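Local coordinates for protein inositol 2-dehydrogenase (Sinorhizobium meliloti, PDB 4HKT) that oxidises myo-inositol to scyllo-inosose (2-keto-myo-inositol) with NAD+ as the acceptor, the first step of myo-inositol breakdown to acetyl-CoA, at residues Glu186-Val197 / Tyr209-Ser220; Ala251-Ile259 / Arg269-Arg279. One frame throughout, in Å; residues are numbered along the deposited sequence.

Contact 1: residues Glu186-Val197 / Tyr209-Ser220; sequences EEPVSVTATAAV and YDSVSVILQTAS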
loop_
_atom_site.group_PDB
_atom_site.type_symbol
_atom_site.label_atom_id
_atom_site.label_comp_id
_atom_site.label_asym_id
_atom_site.label_seq_id
_atom_site.Cartn_x
_atom_site.Cartn_y
_atom_site.Cartn_z
ATOM N N GLU B 186 10.842 22.245 17.978
ATOM C CA GLU B 186 10.949 22.964 19.249
ATOM C C GLU B 186 11.560 22.027 20.216
ATOM O O GLU B 186 11.506 20.824 20.008
ATOM C CB GLU B 186 9.584 23.334 19.801
ATOM C CG GLU B 186 8.829 24.297 18.960
ATOM C CD GLU B 186 7.455 24.593 19.516
ATOM O OE1 GLU B 186 7.040 24.026 20.584
ATOM O OE2 GLU B 186 6.787 25.409 18.847
ATOM N N GLU B 187 12.116 22.560 21.291
ATOM C CA GLU B 187 12.748 21.721 22.283
ATOM C C GLU B 187 11.714 21.016 23.160
ATOM O O GLU B 187 10.871 21.680 23.761
ATOM C CB GLU B 187 13.653 22.549 23.201
ATOM C CG GLU B 187 14.893 23.128 22.543
ATOM C CD GLU B 187 15.824 22.056 22.003
ATOM O OE1 GLU B 187 15.780 20.898 22.505
ATOM O OE2 GLU B 187 16.583 22.383 21.070
ATOM N N PRO B 188 11.837 19.690 23.329
ATOM C CA PRO B 188 11.191 19.067 24.499
ATOM C C PRO B 188 11.660 19.638 25.838
ATOM O O PRO B 188 12.889 19.801 26.052
ATOM C CB PRO B 188 11.633 17.593 24.398
ATOM C CG PRO B 188 11.995 17.388 22.970
ATOM C CD PRO B 188 12.525 18.707 22.484
ATOM N N VAL B 189 10.722 19.832 26.753
ATOM C CA VAL B 189 10.974 20.352 28.084
ATOM C C VAL B 189 10.688 19.343 29.200
ATOM O O VAL B 189 11.058 19.593 30.366
ATOM C CB VAL B 189 10.198 21.657 28.365
ATOM C CG1 VAL B 189 10.611 22.726 27.354
ATOM C CG2 VAL B 189 8.667 21.464 28.404
ATOM N N SER B 190 10.057 18.218 28.828
ATOM C CA SER B 190 9.671 17.170 29.721
ATOM C C SER B 190 9.742 15.794 29.048
ATOM O O SER B 190 9.463 15.633 27.858
ATOM C CB SER B 190 8.267 17.402 30.292
ATOM O OG SER B 190 7.270 17.169 29.310
ATOM N N VAL B 191 10.122 14.811 29.850
ATOM C CA VAL B 191 10.226 13.420 29.414
ATOM C C VAL B 191 9.516 12.502 30.396
ATOM O O VAL B 191 9.723 12.610 31.587
ATOM C CB VAL B 191 11.681 13.001 29.336
ATOM C CG1 VAL B 191 11.789 11.551 28.876
ATOM C CG2 VAL B 191 12.405 13.901 28.368
ATOM N N THR B 192 8.670 11.624 29.896
ATOM C CA THR B 192 8.141 10.582 30.742
ATOM C C THR B 192 8.260 9.258 29.996
ATOM O O THR B 192 8.076 9.187 28.758
ATOM C CB THR B 192 6.714 10.928 31.253
ATOM O OG1 THR B 192 6.389 10.084 32.381
ATOM C CG2 THR B 192 5.716 10.782 30.168
ATOM N N ALA B 193 8.638 8.221 30.729
ATOM C CA ALA B 193 9.035 6.969 30.093
ATOM C C ALA B 193 8.679 5.752 30.909
ATOM O O ALA B 193 8.536 5.821 32.132
ATOM C CB ALA B 193 10.528 6.952 29.877
ATOM N N THR B 194 8.496 4.650 30.204
ATOM C CA THR B 194 8.308 3.360 30.851
ATOM C C THR B 194 9.268 2.385 30.207
ATOM O O THR B 194 9.699 2.581 29.074
ATOM C CB THR B 194 6.886 2.838 30.677
ATOM O OG1 THR B 194 6.578 2.788 29.289
ATOM C CG2 THR B 194 5.869 3.745 31.411
ATOM N N ALA B 195 9.543 1.293 30.906
ATOM C CA ALA B 195 10.503 0.297 30.412
ATOM C C ALA B 195 10.238 -1.080 31.014
ATOM O O ALA B 195 9.628 -1.208 32.075
ATOM C CB ALA B 195 11.922 0.721 30.755
ATOM N N ALA B 196 10.702 -2.095 30.312
ATOM C CA ALA B 196 10.636 -3.452 30.794
ATOM C C ALA B 196 11.688 -4.324 30.041
ATOM O O ALA B 196 12.298 -3.910 29.037
ATOM C CB ALA B 196 9.252 -4.028 30.559
ATOM N N VAL B 197 11.790 -5.541 30.546
ATOM C CA VAL B 197 12.543 -6.633 29.959
ATOM C C VAL B 197 11.534 -7.668 29.539
ATOM O O VAL B 197 11.032 -8.421 30.362
ATOM C CB VAL B 197 13.498 -7.213 31.010
ATOM C CG1 VAL B 197 14.320 -8.377 30.447
ATOM C CG2 VAL B 197 14.410 -6.105 31.491
ATOM N N TYR B 209 17.081 -2.520 29.899
ATOM C CA TYR B 209 15.753 -2.818 29.514
ATOM C C TYR B 209 15.814 -3.090 28.033
ATOM O O TYR B 209 16.733 -2.604 27.340
ATOM C CB TYR B 209 14.845 -1.593 29.796
ATOM C CG TYR B 209 14.658 -1.228 31.266
ATOM C CD1 TYR B 209 13.814 -1.974 32.087
ATOM C CD2 TYR B 209 15.281 -0.100 31.815
ATOM C CE1 TYR B 209 13.627 -1.652 33.429
ATOM C CE2 TYR B 209 15.091 0.236 33.151
ATOM C CZ TYR B 209 14.266 -0.546 33.946
ATOM O OH TYR B 209 14.070 -0.172 35.258
ATOM N N ASP B 210 14.788 -3.754 27.509
ATOM C CA ASP B 210 14.731 -4.049 26.072
ATOM C C ASP B 210 13.499 -3.570 25.312
ATOM O O ASP B 210 13.435 -3.714 24.083
ATOM C CB ASP B 210 14.967 -5.547 25.830
ATOM C CG ASP B 210 13.859 -6.427 26.414
ATOM O OD1 ASP B 210 12.645 -6.027 26.404
ATOM O OD2 ASP B 210 14.222 -7.551 26.884
ATOM N N SER B 211 12.531 -3.007 26.025
ATOM C CA SER B 211 11.266 -2.557 25.468
ATOM C C SER B 211 10.840 -1.296 26.232
ATOM O O SER B 211 10.623 -1.340 27.459
ATOM C CB SER B 211 10.200 -3.631 25.649
ATOM O OG SER B 211 10.615 -4.858 25.069
ATOM N N VAL B 212 10.760 -0.150 25.520
ATOM C CA VAL B 212 10.575 1.136 26.186
ATOM C C VAL B 212 9.617 2.007 25.380
ATOM O O VAL B 212 9.532 1.903 24.146
ATOM C CB VAL B 212 11.902 1.904 26.432
ATOM C CG1 VAL B 212 12.862 1.097 27.274
ATOM C CG2 VAL B 212 12.607 2.273 25.145
ATOM N N SER B 213 8.949 2.893 26.096
ATOM C CA SER B 213 7.985 3.821 25.550
ATOM C C SER B 213 8.282 5.176 26.207
ATOM O O SER B 213 8.541 5.251 27.416
ATOM C CB SER B 213 6.584 3.407 25.911
ATOM O OG SER B 213 6.256 2.108 25.505
ATOM N N VAL B 214 8.283 6.241 25.404
ATOM C CA VAL B 214 8.609 7.587 25.910
ATOM C C VAL B 214 7.626 8.618 25.353
ATOM O O VAL B 214 7.206 8.489 24.247
ATOM C CB VAL B 214 10.019 8.011 25.525
ATOM C CG1 VAL B 214 10.378 9.310 26.228
ATOM C CG2 VAL B 214 11.047 6.964 25.903
ATOM N N ILE B 215 7.227 9.583 26.161
ATOM C CA ILE B 215 6.519 10.762 25.705
ATOM C C ILE B 215 7.349 12.000 26.050
ATOM O O ILE B 215 7.717 12.208 27.219
ATOM C CB ILE B 215 5.141 10.953 26.365
ATOM C CG1 ILE B 215 4.261 9.734 26.232
ATOM C CG2 ILE B 215 4.450 12.174 25.746
ATOM C CD1 ILE B 215 3.092 9.749 27.231
ATOM N N LEU B 216 7.625 12.800 25.019
ATOM C CA LEU B 216 8.259 14.085 25.120
ATOM C C LEU B 216 7.223 15.184 24.884
ATOM O O LEU B 216 6.336 15.007 24.050
ATOM C CB LEU B 216 9.324 14.229 24.022
ATOM C CG LEU B 216 10.336 13.111 23.846
ATOM C CD1 LEU B 216 11.335 13.491 22.752
ATOM C CD2 LEU B 216 11.013 12.914 25.159
ATOM N N GLN B 217 7.348 16.298 25.604
ATOM C CA GLN B 217 6.437 17.414 25.385
ATOM C C GLN B 217 7.220 18.704 25.409
ATOM O O GLN B 217 8.165 18.867 26.200
ATOM C CB GLN B 217 5.286 17.399 26.397
ATOM C CG GLN B 217 4.310 18.569 26.288
ATOM C CD GLN B 217 3.017 18.321 27.001
ATOM O OE1 GLN B 217 3.002 17.975 28.189
ATOM N NE2 GLN B 217 1.918 18.486 26.300
ATOM N N THR B 218 6.846 19.602 24.502
ATOM C CA THR B 218 7.477 20.893 24.370
ATOM C C THR B 218 6.708 21.897 25.201
ATOM O O THR B 218 5.594 21.610 25.683
ATOM C CB THR B 218 7.454 21.391 22.906
ATOM O OG1 THR B 218 6.111 21.760 22.553
ATOM C CG2 THR B 218 7.976 20.331 21.989
ATOM N N ALA B 219 7.282 23.093 25.330
ATOM C CA ALA B 219 6.630 24.195 26.069
ATOM C C ALA B 219 5.277 24.557 25.483
ATOM O O ALA B 219 4.359 24.869 26.211
ATOM C CB ALA B 219 7.518 25.453 26.154
ATOM N N SER B 220 5.114 24.487 24.181
ATOM C CA SER B 220 3.825 24.840 23.587
ATOM C C SER B 220 2.820 23.681 23.689
ATOM O O SER B 220 1.635 23.835 23.343
ATOM C CB SER B 220 4.071 25.274 22.141
ATOM O OG SER B 220 4.684 24.252 21.414
HETATM O O HOH W 1 9.868 24.002 24.139
HETATM O O HOH W 2 6.664 14.424 28.897
HETATM O O HOH W 3 5.191 18.726 29.834
#
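The methyl of A195 sits over one face of the Y209 ring, its CB 3.5 Å from the ring centroid and 17° off the normal, a CH-pi contact. Y209 CG is anti to its own carbonyl carbon (chi1 -66°), which lays the ring back across the neighbouring strand; V197 CG2 comes in obliquely, and V322 of helix 305-324 also packs on Y209. The D210 carboxylate receives S211 OG on the anti side of OD1, 2.7 Å away, while its oxygens also take backbone N-H groups of L198, I199 and D200. At the far end the E186 carboxylate works through one oxygen: S220 OG meets the syn lone pair of E186 OE1 at 2.5 Å. T218 OG1 lies 3.1 Å from E186 OE1, nearly along its C-O axis. E186 OE2 goes instead to K222 in a salt bridge.

Between these ends runs an antiparallel ladder. T192 and I215 exchange a matched pair of bonds, I215 N to T192 O being 2.8 Å and nearly straight (168°). V191, A193 and A195 share a face with V212, V214 and L216. V191 CG2 and L216 CD2 lie alongside each other at 3.6 Å, and helices 168-184 and 305-324 pack on this side. The other face carries S190, T192, T194 and A196 with S211, S213, I215 and Q217. Here Q223 of the second subunit bonds to both T194 OG1 and S213 OG. A water bonded to S190 OG (2.6 Å from its O) donates to Q217 OE1, while Q217 NE2 goes to the carbonyl of G221.

A classic beta bulge lies toward each end of the ladder: V189 and S190 opposite Q217, and D210 and S211 opposite A196. The whole is a pair of neighbouring strands in the Gfo/Idh/MocA C-terminal sheet, with helices on one face and a partner subunit on the other.

Contact 2: residues Ala251-Ile259 / Arg269-Arg279; sequences AENQRPVSI and RPPLHDFFMTR. With EDO (1,2-ethanediol), chain R.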
loop_
_atom_site.group_PDB
_atom_site.type_symbol
_atom_site.label_atom_id
_atom_site.label_comp_id
_atom_site.label_asym_id
_atom_site.label_seq_id
_atom_site.Cartn_x
_atom_site.Cartn_y
_atom_site.Cartn_z
ATOM N N ALA B 251 6.779 8.655 6.919
ATOM C CA ALA B 251 7.659 7.895 6.063
ATOM C C ALA B 251 7.462 6.447 6.430
ATOM O O ALA B 251 7.570 6.071 7.602
ATOM C CB ALA B 251 9.100 8.278 6.248
ATOM N N GLU B 252 7.138 5.662 5.409
ATOM C CA GLU B 252 6.972 4.218 5.532
ATOM C C GLU B 252 8.330 3.519 5.663
ATOM O O GLU B 252 9.392 4.093 5.361
ATOM C CB GLU B 252 6.189 3.661 4.316
ATOM C CG GLU B 252 7.030 3.629 3.038
ATOM C CD GLU B 252 6.219 3.490 1.745
ATOM O OE1 GLU B 252 5.188 4.185 1.583
ATOM O OE2 GLU B 252 6.674 2.728 0.852
ATOM N N ASN B 253 8.280 2.270 6.111
ATOM C CA ASN B 253 9.484 1.454 6.191
ATOM C C ASN B 253 10.068 1.184 4.802
ATOM O O ASN B 253 9.338 1.064 3.831
ATOM C CB ASN B 253 9.172 0.136 6.844
ATOM C CG ASN B 253 9.315 0.199 8.349
ATOM O OD1 ASN B 253 10.267 0.788 8.880
ATOM N ND2 ASN B 253 8.403 -0.440 9.038
ATOM N N GLN B 254 11.375 1.012 4.766
ATOM C CA GLN B 254 12.084 0.597 3.570
ATOM C C GLN B 254 12.435 -0.886 3.640
ATOM O O GLN B 254 12.705 -1.452 4.711
ATOM C CB GLN B 254 13.373 1.437 3.433
ATOM C CG GLN B 254 13.122 2.893 3.107
ATOM C CD GLN B 254 12.607 3.050 1.696
ATOM O OE1 GLN B 254 13.161 2.452 0.770
ATOM N NE2 GLN B 254 11.536 3.825 1.521
ATOM N N ARG B 255 12.458 -1.517 2.476
ATOM C CA ARG B 255 12.941 -2.898 2.364
ATOM C C ARG B 255 13.859 -2.946 1.107
ATOM O O ARG B 255 13.710 -2.095 0.215
ATOM C CB ARG B 255 11.739 -3.819 2.226
ATOM C CG ARG B 255 10.777 -3.384 1.129
ATOM C CD ARG B 255 9.700 -4.421 0.886
ATOM N NE ARG B 255 8.934 -4.774 2.085
ATOM C CZ ARG B 255 7.979 -4.035 2.664
ATOM N NH1 ARG B 255 7.638 -2.831 2.203
ATOM N NH2 ARG B 255 7.377 -4.501 3.765
ATOM N N PRO B 256 14.795 -3.907 1.031
ATOM C CA PRO B 256 15.796 -3.890 -0.072
ATOM C C PRO B 256 15.188 -4.173 -1.462
ATOM O O PRO B 256 15.649 -3.625 -2.466
ATOM C CB PRO B 256 16.783 -4.992 0.305
ATOM C CG PRO B 256 16.187 -5.738 1.466
ATOM C CD PRO B 256 15.089 -4.913 2.065
ATOM N N VAL B 257 14.191 -5.052 -1.486
ATOM C CA VAL B 257 13.487 -5.485 -2.672
ATOM C C VAL B 257 11.998 -5.313 -2.408
ATOM O O VAL B 257 11.486 -5.813 -1.390
ATOM C CB VAL B 257 13.743 -6.993 -2.881
ATOM C CG1 VAL B 257 13.010 -7.516 -4.093
ATOM C CG2 VAL B 257 15.235 -7.288 -2.976
ATOM N N SER B 258 11.283 -4.658 -3.318
ATOM C CA SER B 258 9.832 -4.561 -3.241
ATOM C C SER B 258 9.129 -5.382 -4.351
ATOM O O SER B 258 8.983 -4.926 -5.485
ATOM C CB SER B 258 9.386 -3.086 -3.317
ATOM O OG SER B 258 9.965 -2.291 -2.296
ATOM N N ILE B 259 8.702 -6.587 -4.006
ATOM C CA ILE B 259 7.819 -7.401 -4.839
ATOM C C ILE B 259 6.646 -7.885 -3.965
ATOM O O ILE B 259 6.635 -7.657 -2.757
ATOM C CB ILE B 259 8.575 -8.592 -5.495
ATOM C CG1 ILE B 259 9.034 -9.605 -4.476
ATOM C CG2 ILE B 259 9.754 -8.077 -6.313
ATOM C CD1 ILE B 259 9.225 -10.988 -5.057
ATOM N N ARG B 269 4.784 -9.416 1.038
ATOM C CA ARG B 269 5.932 -8.602 0.650
ATOM C C ARG B 269 7.129 -9.009 1.500
ATOM O O ARG B 269 6.948 -9.548 2.610
ATOM C CB ARG B 269 5.639 -7.105 0.839
ATOM C CG ARG B 269 4.490 -6.606 -0.014
ATOM C CD ARG B 269 4.220 -5.112 0.145
ATOM N NE ARG B 269 3.658 -4.795 1.460
ATOM C CZ ARG B 269 3.635 -3.578 1.996
ATOM N NH1 ARG B 269 4.134 -2.535 1.336
ATOM N NH2 ARG B 269 3.103 -3.391 3.197
ATOM N N PRO B 270 8.352 -8.741 1.009
ATOM C CA PRO B 270 9.542 -9.154 1.774
ATOM C C PRO B 270 9.675 -8.417 3.111
ATOM O O PRO B 270 9.112 -7.331 3.287
ATOM C CB PRO B 270 10.728 -8.805 0.847
ATOM C CG PRO B 270 10.121 -8.713 -0.512
ATOM C CD PRO B 270 8.740 -8.143 -0.289
ATOM N N PRO B 271 10.411 -9.012 4.051
ATOM C CA PRO B 271 10.737 -8.286 5.269
ATOM C C PRO B 271 11.589 -7.069 4.987
ATOM O O PRO B 271 11.979 -6.790 3.833
ATOM C CB PRO B 271 11.500 -9.342 6.111
ATOM C CG PRO B 271 12.087 -10.267 5.085
ATOM C CD PRO B 271 10.988 -10.372 4.057
ATOM N N LEU B 272 11.877 -6.324 6.040
ATOM C CA LEU B 272 12.631 -5.088 5.933
ATOM C C LEU B 272 14.141 -5.364 5.822
ATOM O O LEU B 272 14.591 -6.537 5.824
ATOM C CB LEU B 272 12.364 -4.262 7.191
ATOM C CG LEU B 272 10.859 -4.099 7.489
ATOM C CD1 LEU B 272 10.628 -3.300 8.770
ATOM C CD2 LEU B 272 10.148 -3.462 6.312
ATOM N N HIS B 273 14.912 -4.283 5.777
ATOM C CA HIS B 273 16.350 -4.370 5.855
ATOM C C HIS B 273 16.770 -5.035 7.157
ATOM O O HIS B 273 16.120 -4.845 8.217
ATOM C CB HIS B 273 16.975 -2.972 5.803
ATOM C CG HIS B 273 16.883 -2.288 4.468
ATOM N ND1 HIS B 273 17.833 -2.454 3.474
ATOM C CD2 HIS B 273 15.992 -1.391 3.988
ATOM C CE1 HIS B 273 17.523 -1.690 2.443
ATOM N NE2 HIS B 273 16.411 -1.037 2.731
ATOM N N ASP B 274 17.854 -5.809 7.116
ATOM C CA ASP B 274 18.367 -6.412 8.334
ATOM C C ASP B 274 18.689 -5.332 9.332
ATOM O O ASP B 274 18.109 -5.330 10.419
ATOM C CB ASP B 274 19.612 -7.271 8.096
ATOM C CG ASP B 274 19.306 -8.525 7.294
ATOM O OD1 ASP B 274 18.160 -9.007 7.359
ATOM O OD2 ASP B 274 20.203 -8.997 6.584
ATOM N N PHE B 275 19.591 -4.409 8.974
ATOM C CA PHE B 275 20.028 -3.384 9.957
ATOM C C PHE B 275 20.480 -2.082 9.267
ATOM O O PHE B 275 20.123 -1.829 8.114
ATOM C CB PHE B 275 21.098 -3.977 10.900
ATOM C CG PHE B 275 21.102 -3.412 12.325
ATOM C CD1 PHE B 275 20.114 -2.526 12.800
ATOM C CD2 PHE B 275 22.119 -3.783 13.200
ATOM C CE1 PHE B 275 20.167 -2.027 14.110
ATOM C CE2 PHE B 275 22.165 -3.301 14.504
ATOM C CZ PHE B 275 21.192 -2.423 14.959
ATOM N N PHE B 276 21.210 -1.232 9.980
ATOM C CA PHE B 276 21.522 0.091 9.475
ATOM C C PHE B 276 22.418 0.041 8.236
ATOM O O PHE B 276 22.359 0.943 7.398
ATOM C CB PHE B 276 22.152 0.955 10.584
ATOM C CG PHE B 276 23.442 0.402 11.136
ATOM C CD1 PHE B 276 24.631 0.468 10.385
ATOM C CD2 PHE B 276 23.476 -0.209 12.401
ATOM C CE1 PHE B 276 25.808 -0.062 10.889
ATOM C CE2 PHE B 276 24.664 -0.729 12.907
ATOM C CZ PHE B 276 25.826 -0.653 12.154
HETATM N N MSE B 277 23.208 -1.031 8.116
HETATM C CA MSE B 277 24.183 -1.185 7.041
HETATM C C MSE B 277 23.535 -0.956 5.708
HETATM O O MSE B 277 24.065 -0.209 4.894
HETATM C CB MSE B 277 24.868 -2.560 7.027
HETATM C CG MSE B 277 25.776 -2.820 8.244
HETATM SE SE MSE B 277 24.786 -3.331 9.883
HETATM C CE MSE B 277 24.107 -5.097 9.278
ATOM N N THR B 278 22.405 -1.598 5.445
ATOM C CA THR B 278 21.759 -1.382 4.158
ATOM C C THR B 278 20.605 -0.412 4.219
ATOM O O THR B 278 20.310 0.203 3.217
ATOM C CB THR B 278 21.299 -2.658 3.441
ATOM O OG1 THR B 278 20.486 -3.436 4.304
ATOM C CG2 THR B 278 22.496 -3.477 2.930
ATOM N N ARG B 279 19.942 -0.257 5.362
ATOM C CA ARG B 279 18.805 0.679 5.422
ATOM C C ARG B 279 19.267 2.109 5.138
ATOM O O ARG B 279 18.562 2.881 4.450
ATOM C CB ARG B 279 18.043 0.625 6.795
ATOM C CG ARG B 279 17.118 1.834 7.051
ATOM C CD ARG B 279 15.847 1.808 6.209
ATOM N NE ARG B 279 14.924 2.934 6.400
ATOM C CZ ARG B 279 15.086 4.161 5.896
ATOM N NH1 ARG B 279 16.145 4.450 5.151
ATOM N NH2 ARG B 279 14.186 5.108 6.116
HETATM C C1 EDO R . 5.639 -0.707 7.063
HETATM O O1 EDO R . 6.227 -1.497 8.018
HETATM C C2 EDO R . 5.642 0.665 7.667
HETATM O O2 EDO R . 5.546 1.589 6.632
HETATM O O HOH W 4 11.842 3.928 6.949
HETATM O O HOH W 5 12.840 1.150 7.432
HETATM O O HOH W 6 14.378 -1.357 7.026
HETATM O O HOH W 7 15.329 0.453 0.550
#
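R255 NE gives P270 O a hydrogen bond of 2.8 Å, nearly straight at 167° and close to the guanidinium plane, though tilted out of the carbonyl plane; NH2 adds a weak second one to the same oxygen. The bend at chi3 (56°) turns the guanidinium back to that carbonyl, with R269 CB over one face and L272 CD2 over the opposite face. R255 also makes a cation-pi contact with Y267 of the fourth subunit. R255 NH1 lies 3.6 Å from R269 NH1, a close pair of like charges probably eased by E260 of that subunit, which forms a salt bridge with R269. Replacing R255 by alanine is likely to leave P270 O without its side-chain donor and Y267 of the fourth subunit without its cation, and to open a gap between R269 and L272.

N253 holds an ethanediol, probably from the crystallisation liquor, by two bonds: its backbone N to O2, and ND2 to O1 at 2.6 Å. Waters knit the segments further: one joins N253 OD1 and Q254 N to R279 NE, another links Q254 O to H273 N. H273 ND1 and T278 OG1 are 2.9 Å apart and hydrogen-bonded.

Outward from these bonds, P256 and H273 slide past each other, P256 CD resting 3.9 Å from the imidazole centroid, while R279 CA covers the opposite face. Q254 CG sits over the centre of one face of the R279 guanidinium, 3.6 Å from R279 CZ; the Q254 amide is not stacked on it. P270 CG presses to 3.3 Å from V257 O, a buried carbonyl with no polar partner in the model.

Two largely irregular segments thus meet through one arginine-carbonyl bond, bridging waters and proline, leucine and histidine packing, without a backbone ladder; the charges of R279 and R269 are probably balanced largely from outside, by D126 and by E260 of the fourth subunit.

Contact 1 is largely buried and joins two neighbouring strands, 188-196 and 211-218, of the seven-stranded mixed sheet. Contact 2 is only partly buried and joins the loop leading into the hairpin 259-263/266-269 to the segment leaving it, which runs into the short helix 276-279. Its first segment continues from strand 248-251, an outermost strand of the mixed sheet, whereas contact 1 lies near the other edge. Their centres are 27 Å apart. Regular backbone bonding dominates the first, with an aliphatic face and a face rich in serine and threonine; guanidinium groups, proline rings and water carry the second. Contact 1 adjoins the second subunit, contact 2 the third and fourth.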